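Aminotransferase TlmJ (Streptoalloteichus hindustanus, PDB 5UID) is probably a pyridoxal 5'-phosphate-dependent transaminase of the DegT/DnrJ/EryC1 family, moving amino groups between substrates in natural-product biosynthesis. Local coordinates at residues V80-I85 and P101-V106; S86-A91 and A331-V336; L286-P291 and Y301-R306. All blocks are in the same frame, centred on the assembly; numbering follows the deposited sequence.

Contact 1: V80-I85 and P101-V106; sequences VVLPSI and PVFCDV
The backbone N of V102 meets the carbonyl O of V80 at 2.8 Å, with a nearly straight N-H...O angle of 174°, and this is the shortest of four backbone hydrogen bonds that run along the parallel pair and on to S84, just past the strand end. V102 O takes the N-H of L82, L82 O takes the N-H of C104, and C104 O takes the N-H of S84. L82 O carries a second contact at 3.1 Å from F103 CA, a CA-H...O approach alongside the N-H bond. The strand axes pass 4.4 Å apart and diverge by 37°.

Side chains follow the alternation. V80, L82, P101 and F103 share one face, where L82 and F103 lie side by side, pointing the same way. L82 CG sits between the backbone N and the carbonyl carbon (chi1 71°), and from it CD2 reaches F103 CD1 at 3.7 Å while also meeting P101 CB. V81 and V102 share the other face, where V81 CG1 approaches C104 CB. At the last bridge, where the P83 and C104 side chains diverge, P83 CB packs on V106 CG1 at 3.6 Å; beyond it, the I85 side chain crosses that of V106 at about a right angle, CG1 meeting CG2.

Helix 88-95 covers the L82 face through A90 and I94, completing a beta-alpha-beta unit at the edge of the large mixed sheet. S84 OG is hydrogen-bonded to H334 ND1. Every touching residue is buried, and the chemistry implies a division of labour: facing main-chain groups pair between the strands, while the touching side chains are mainly aliphatic and aromatic, with the C104 sulfur against P83.

Contact 2: S86-A91 and A331-V336; sequences SFVGAA and APLHLV
L333 lies in a short 3-10 segment, 333-335, and drives its side chain against the start of helix 88-95, the crossover helix of a beta-alpha-beta unit. The tight part of the contact is almost wholly this one leucine. Its CD1 comes within 3.3 Å of S86 O, and lies 3.7 Å from the carbonyl O of F87, the N-cap residue; it also touches A91 CB at 3.8 Å, one helical turn further on. CD2 takes the neighbouring position, 4.2 Å from V88 CB. CG stands anti to the carbonyl carbon (chi1 -66°), and with chi2 at 177° CD1 extends on from it to the junction of loop and helix. A methyl group thus faces two carbonyl oxygens and an alanine methyl at once. F103 of strand 100-104 packs against both L333 and A91.

The looser part lies beside it, where A331 and S86 do not touch directly: their carbonyl oxygens stand 4.3 Å apart. A water spans them, donating to both. Nearby the second subunit closes in, with its F236 packing on V88 and A331, so this water-bridged part lies close to the dimer interface. Polar ends of the two segments are held from elsewhere: S86 OG by P83 O, and H334 by S84 and E349. The two segments are 240 residues apart in sequence, yet their meeting buries just 183 Å². The bridging water sits 2.8 Å from S86 O and 2.7 Å from A331 O.

Contact 3: L286-P291 and Y301-R306; sequences LRCPPP and YFYWVR. With SO4 (sulfate ion), chain H; SO4 (sulfate ion), chain F.
A single antiparallel bridge, the hydrogen-bonded pair R287 and R306, joins the loop after helix 249-280 to strand 303-306, which pairs on with strand 355-358 in a small two-stranded sheet. R287 N donates to R306 O, and R306 N returns a bond to R287 O at 3.0 Å.

From P289 on, the loop draws away from the strand, the CA of P289 lying 6.2 Å from that of W304. P289 packs on two rings: its CD lies over the face of Y303, 3.8 Å from the ring centroid, while CB lies over the six-membered ring of W304, 17° off the normal. Both are CH-pi contacts. The rings are fixed elsewhere, Y303 OH by D277 and W304 NE1 by A109 O. L286 CD1 meets V305 CB at 3.6 Å.

R306 folds its guanidinium back over the loop, the chain bending at chi3 (-76°), which places NE. R287 CB lies over one face of the group, and NH2 donates to C288 O at 3.0 Å. NH1 and NH2 also bind a sulfate, probably from the crystallisation liquor; a second sulfate accepts from C288 N. These anions may offset the like charges of the two arginines. An alanine in place of R306 would probably leave C288 O without its NH2 donor, the bridging water without its NE partner and R287 CB without the guanidinium over it. Between the segments that water donates to R287 O and W304 O and accepts from R306 NE at 2.9 Å.

In the fold
Contacts 1 and 2 are buried and share a region: their centres are 8 Å apart, and strand 79-83, helix 88-95 and strand 100-104 form one continuous beta-alpha-beta unit. Residues 331-336 also touch contact 1, with S84 O receiving the L333 N-H and F103 CE1 packing on L333 CB. Contact 3 stands apart, its centre 22 Å from that of contact 1 and 21 Å from that of contact 2, and is partly exposed. The chemistry follows: regular backbone bonds with aliphatic faces in contact 1, one leucine and a water beside the second subunit in contact 2, and arginines, prolines over aromatic rings and sulfates in contact 3.

Contact 1: V80-I85 and P101-V106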
# COMPACT_ATOMS: atom_id res chain seq x y z
N VAL A 80 10.50 6.78 21.48
CA VAL A 80 10.41 5.35 21.18
C VAL A 80 11.81 4.81 21.01
O VAL A 80 12.59 5.32 20.20
CB VAL A 80 9.56 5.08 19.92
CG1 VAL A 80 9.50 3.58 19.65
CG2 VAL A 80 8.16 5.65 20.09
N VAL A 81 12.14 3.77 21.77
CA VAL A 81 13.46 3.15 21.72
C VAL A 81 13.45 2.06 20.67
O VAL A 81 12.52 1.25 20.60
CB VAL A 81 13.86 2.60 23.10
CG1 VAL A 81 15.22 1.93 23.02
CG2 VAL A 81 13.86 3.71 24.14
N LEU A 82 14.50 2.03 19.85
CA LEU A 82 14.70 1.00 18.84
C LEU A 82 16.19 0.92 18.57
O LEU A 82 16.90 1.93 18.70
CB LEU A 82 13.93 1.30 17.54
CG LEU A 82 14.36 2.45 16.61
CD1 LEU A 82 13.57 2.37 15.30
CD2 LEU A 82 14.19 3.82 17.26
N PRO A 83 16.71 -0.26 18.22
CA PRO A 83 18.14 -0.36 17.92
C PRO A 83 18.51 0.46 16.69
O PRO A 83 17.70 0.65 15.78
CB PRO A 83 18.35 -1.86 17.68
CG PRO A 83 17.00 -2.38 17.31
CD PRO A 83 16.03 -1.56 18.10
N SER A 84 19.74 0.96 16.69
CA SER A 84 20.25 1.66 15.51
C SER A 84 20.17 0.77 14.28
O SER A 84 19.97 1.27 13.17
CB SER A 84 21.68 2.12 15.75
OG SER A 84 22.18 2.85 14.64
N ILE A 85 20.32 -0.54 14.46
CA ILE A 85 20.17 -1.49 13.35
C ILE A 85 18.69 -1.82 13.27
O ILE A 85 18.21 -2.86 13.74
CB ILE A 85 21.05 -2.74 13.55
CG1 ILE A 85 22.50 -2.33 13.84
CG2 ILE A 85 20.98 -3.63 12.32
CD1 ILE A 85 23.10 -1.42 12.78
N PRO A 101 12.66 9.27 17.80
CA PRO A 101 13.27 7.93 17.84
C PRO A 101 14.56 7.97 18.64
O PRO A 101 15.48 8.73 18.33
CB PRO A 101 13.53 7.61 16.36
CG PRO A 101 12.77 8.65 15.58
CD PRO A 101 12.70 9.86 16.45
N VAL A 102 14.63 7.14 19.68
CA VAL A 102 15.79 7.07 20.56
C VAL A 102 16.51 5.76 20.28
O VAL A 102 16.04 4.69 20.66
CB VAL A 102 15.39 7.18 22.04
CG1 VAL A 102 16.61 7.05 22.93
CG2 VAL A 102 14.68 8.50 22.29
N PHE A 103 17.66 5.85 19.61
CA PHE A 103 18.36 4.66 19.16
C PHE A 103 19.21 4.05 20.26
O PHE A 103 19.88 4.77 21.02
CB PHE A 103 19.23 4.99 17.94
CG PHE A 103 18.45 5.46 16.75
CD1 PHE A 103 17.60 4.60 16.07
CD2 PHE A 103 18.56 6.77 16.31
CE1 PHE A 103 16.88 5.04 14.98
CE2 PHE A 103 17.84 7.22 15.22
CZ PHE A 103 17.00 6.35 14.55
N CYS A 104 19.18 2.73 20.36
CA CYS A 104 20.00 1.99 21.30
C CYS A 104 21.02 1.15 20.55
O CYS A 104 20.89 0.89 19.35
CB CYS A 104 19.15 1.10 22.22
SG CYS A 104 18.45 -0.37 21.44
N ASP A 105 22.05 0.71 21.27
CA ASP A 105 23.15 -0.03 20.68
C ASP A 105 22.76 -1.48 20.45
O ASP A 105 21.66 -1.93 20.81
CB ASP A 105 24.39 0.07 21.58
CG ASP A 105 25.67 0.11 20.79
OD1 ASP A 105 25.64 -0.23 19.59
OD2 ASP A 105 26.72 0.49 21.36
N VAL A 106 23.66 -2.24 19.82
CA VAL A 106 23.45 -3.65 19.52
C VAL A 106 24.72 -4.43 19.83
O VAL A 106 25.82 -3.88 19.90
CB VAL A 106 23.05 -3.89 18.05
CG1 VAL A 106 21.75 -3.17 17.71
CG2 VAL A 106 24.17 -3.47 17.11

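Contact 2: S86-A91 and A331-V336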
# COMPACT_ATOMS: atom_id res chain seq x y z
N SER A 86 17.94 -0.90 12.67
CA SER A 86 16.51 -1.09 12.43
C SER A 86 16.19 -0.64 11.02
O SER A 86 16.94 0.10 10.39
CB SER A 86 15.65 -0.31 13.44
OG SER A 86 15.80 -0.82 14.75
N PHE A 87 15.05 -1.11 10.52
CA PHE A 87 14.58 -0.70 9.21
C PHE A 87 14.18 0.77 9.24
O PHE A 87 13.62 1.26 10.23
CB PHE A 87 13.40 -1.56 8.76
CG PHE A 87 12.86 -1.19 7.42
CD1 PHE A 87 13.61 -1.42 6.27
CD2 PHE A 87 11.60 -0.63 7.29
CE1 PHE A 87 13.11 -1.08 5.03
CE2 PHE A 87 11.09 -0.29 6.05
CZ PHE A 87 11.85 -0.52 4.92
N VAL A 88 14.49 1.49 8.15
CA VAL A 88 14.26 2.93 8.11
C VAL A 88 12.79 3.26 8.32
O VAL A 88 12.45 4.30 8.91
CB VAL A 88 14.80 3.51 6.78
CG1 VAL A 88 14.11 2.86 5.59
CG2 VAL A 88 14.63 5.02 6.75
N GLY A 89 11.88 2.39 7.86
CA GLY A 89 10.47 2.65 8.02
C GLY A 89 10.01 2.63 9.47
O GLY A 89 9.03 3.29 9.82
N ALA A 90 10.72 1.89 10.32
CA ALA A 90 10.38 1.88 11.74
C ALA A 90 10.68 3.23 12.38
O ALA A 90 9.88 3.73 13.18
CB ALA A 90 11.14 0.77 12.46
N ALA A 91 11.82 3.83 12.05
CA ALA A 91 12.14 5.14 12.60
C ALA A 91 11.26 6.22 11.99
O ALA A 91 10.86 7.17 12.68
CB ALA A 91 13.62 5.46 12.37
N ALA A 331 21.56 -0.32 7.68
CA ALA A 331 22.41 0.85 7.88
C ALA A 331 22.09 1.50 9.22
O ALA A 331 20.91 1.64 9.57
CB ALA A 331 22.22 1.85 6.74
N PRO A 332 23.09 1.89 10.00
CA PRO A 332 22.83 2.42 11.34
C PRO A 332 22.08 3.75 11.27
O PRO A 332 22.60 4.75 10.77
CB PRO A 332 24.23 2.58 11.94
CG PRO A 332 25.13 2.72 10.76
CD PRO A 332 24.53 1.88 9.67
N LEU A 333 20.85 3.74 11.78
CA LEU A 333 19.99 4.92 11.69
C LEU A 333 20.45 6.05 12.60
O LEU A 333 20.12 7.21 12.34
CB LEU A 333 18.55 4.54 11.99
CG LEU A 333 17.89 3.60 10.98
CD1 LEU A 333 16.49 3.23 11.42
CD2 LEU A 333 17.88 4.25 9.60
N HIS A 334 21.20 5.74 13.66
CA HIS A 334 21.68 6.80 14.54
C HIS A 334 22.72 7.68 13.88
O HIS A 334 23.11 8.70 14.46
CB HIS A 334 22.24 6.21 15.84
CG HIS A 334 23.64 5.71 15.73
ND1 HIS A 334 23.97 4.51 15.13
CD2 HIS A 334 24.81 6.25 16.16
CE1 HIS A 334 25.28 4.33 15.19
NE2 HIS A 334 25.81 5.37 15.81
N LEU A 335 23.18 7.32 12.68
CA LEU A 335 24.07 8.16 11.89
C LEU A 335 23.34 8.92 10.79
O LEU A 335 23.98 9.64 10.02
CB LEU A 335 25.20 7.32 11.29
CG LEU A 335 26.06 6.57 12.30
CD1 LEU A 335 27.17 5.78 11.60
CD2 LEU A 335 26.65 7.52 13.33
N VAL A 336 22.02 8.76 10.68
CA VAL A 336 21.22 9.52 9.72
C VAL A 336 20.80 10.82 10.39
O VAL A 336 20.09 10.81 11.40
CB VAL A 336 20.01 8.71 9.25
CG1 VAL A 336 19.21 9.51 8.23
CG2 VAL A 336 20.45 7.38 8.66
O HOH W 1 18.54 1.08 8.32

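Contact 3: L286-P291 and Y301-R306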
# COMPACT_ATOMS: atom_id res chain seq x y z
N LEU A 286 37.76 -14.18 9.23
CA LEU A 286 36.33 -14.21 8.98
C LEU A 286 35.62 -14.83 10.18
O LEU A 286 36.13 -15.77 10.79
CB LEU A 286 36.00 -15.00 7.71
CG LEU A 286 34.58 -14.86 7.17
CD1 LEU A 286 34.35 -13.44 6.69
CD2 LEU A 286 34.33 -15.85 6.04
N ARG A 287 34.45 -14.29 10.51
CA ARG A 287 33.64 -14.80 11.61
C ARG A 287 32.24 -15.09 11.09
O ARG A 287 31.52 -14.18 10.67
CB ARG A 287 33.60 -13.80 12.77
CG ARG A 287 34.75 -13.94 13.75
CD ARG A 287 34.53 -15.15 14.65
NE ARG A 287 35.73 -15.52 15.40
CZ ARG A 287 35.77 -16.47 16.32
NH1 ARG A 287 34.68 -17.16 16.61
NH2 ARG A 287 36.91 -16.75 16.95
N CYS A 288 31.86 -16.37 11.11
CA CYS A 288 30.52 -16.78 10.73
C CYS A 288 29.54 -16.38 11.83
O CYS A 288 29.95 -15.99 12.93
CB CYS A 288 30.51 -18.29 10.47
SG CYS A 288 31.53 -18.79 9.07
N PRO A 289 28.24 -16.44 11.57
CA PRO A 289 27.25 -16.11 12.61
C PRO A 289 27.44 -16.98 13.83
O PRO A 289 27.77 -18.17 13.72
CB PRO A 289 25.91 -16.39 11.92
CG PRO A 289 26.18 -16.19 10.48
CD PRO A 289 27.59 -16.67 10.26
N PRO A 290 27.24 -16.42 15.03
CA PRO A 290 27.30 -17.25 16.23
C PRO A 290 26.16 -18.24 16.25
O PRO A 290 25.11 -18.01 15.62
CB PRO A 290 27.17 -16.23 17.38
CG PRO A 290 26.44 -15.08 16.76
CD PRO A 290 26.91 -15.02 15.34
N PRO A 291 26.31 -19.37 16.94
CA PRO A 291 25.25 -20.39 16.92
C PRO A 291 23.98 -19.89 17.58
O PRO A 291 23.99 -19.00 18.43
CB PRO A 291 25.87 -21.55 17.70
CG PRO A 291 26.88 -20.91 18.59
CD PRO A 291 27.44 -19.76 17.80
N TYR A 301 17.21 -15.63 7.34
CA TYR A 301 17.00 -14.53 6.41
C TYR A 301 18.31 -13.89 5.97
O TYR A 301 18.47 -13.56 4.79
CB TYR A 301 16.08 -13.48 7.05
CG TYR A 301 15.72 -12.34 6.12
CD1 TYR A 301 15.18 -12.58 4.87
CD2 TYR A 301 15.91 -11.02 6.51
CE1 TYR A 301 14.85 -11.55 4.02
CE2 TYR A 301 15.58 -9.97 5.67
CZ TYR A 301 15.05 -10.24 4.42
OH TYR A 301 14.72 -9.21 3.57
N PHE A 302 19.25 -13.70 6.89
CA PHE A 302 20.59 -13.22 6.59
C PHE A 302 21.61 -14.28 6.94
O PHE A 302 21.45 -15.02 7.92
CB PHE A 302 20.94 -11.94 7.38
CG PHE A 302 20.10 -10.75 7.05
CD1 PHE A 302 19.66 -10.52 5.76
CD2 PHE A 302 19.76 -9.84 8.04
CE1 PHE A 302 18.90 -9.41 5.47
CE2 PHE A 302 18.99 -8.73 7.76
CZ PHE A 302 18.56 -8.52 6.46
N TYR A 303 22.68 -14.35 6.15
CA TYR A 303 23.91 -15.01 6.56
C TYR A 303 25.00 -13.94 6.57
O TYR A 303 25.58 -13.63 5.52
CB TYR A 303 24.27 -16.18 5.65
CG TYR A 303 25.38 -17.03 6.24
CD1 TYR A 303 25.09 -18.08 7.10
CD2 TYR A 303 26.71 -16.74 5.98
CE1 TYR A 303 26.10 -18.85 7.65
CE2 TYR A 303 27.73 -17.50 6.53
CZ TYR A 303 27.41 -18.55 7.37
OH TYR A 303 28.42 -19.32 7.92
N TRP A 304 25.26 -13.38 7.74
CA TRP A 304 26.20 -12.27 7.88
C TRP A 304 27.54 -12.78 8.36
O TRP A 304 27.61 -13.56 9.32
CB TRP A 304 25.64 -11.21 8.83
CG TRP A 304 25.49 -11.67 10.26
CD1 TRP A 304 26.32 -11.40 11.30
CD2 TRP A 304 24.42 -12.47 10.80
NE1 TRP A 304 25.85 -11.97 12.46
CE2 TRP A 304 24.69 -12.64 12.17
CE3 TRP A 304 23.28 -13.06 10.25
CZ2 TRP A 304 23.84 -13.38 13.01
CZ3 TRP A 304 22.44 -13.79 11.08
CH2 TRP A 304 22.73 -13.94 12.44
N VAL A 305 28.61 -12.35 7.70
CA VAL A 305 29.97 -12.66 8.10
C VAL A 305 30.65 -11.37 8.51
O VAL A 305 30.33 -10.28 8.01
CB VAL A 305 30.76 -13.37 6.98
CG1 VAL A 305 30.20 -14.77 6.74
CG2 VAL A 305 30.71 -12.55 5.70
N ARG A 306 31.59 -11.48 9.44
CA ARG A 306 32.30 -10.33 9.99
C ARG A 306 33.78 -10.41 9.64
O ARG A 306 34.38 -11.49 9.67
CB ARG A 306 32.13 -10.26 11.51
CG ARG A 306 30.73 -9.86 11.96
CD ARG A 306 30.52 -10.20 13.42
NE ARG A 306 30.30 -11.63 13.60
CZ ARG A 306 30.66 -12.31 14.69
NH1 ARG A 306 31.27 -11.70 15.69
NH2 ARG A 306 30.42 -13.61 14.76
S SO4 H . 33.72 -19.25 13.10
O1 SO4 H . 34.81 -20.20 13.34
O2 SO4 H . 32.44 -19.95 13.18
O3 SO4 H . 33.76 -18.20 14.10
O4 SO4 H . 33.87 -18.67 11.77
S SO4 F . 31.73 -14.47 18.13
O1 SO4 F . 32.55 -15.32 18.98
O2 SO4 F . 30.96 -13.55 18.96
O3 SO4 F . 32.59 -13.71 17.22
O4 SO4 F . 30.81 -15.30 17.35
O HOH W 2 29.27 -13.28 11.44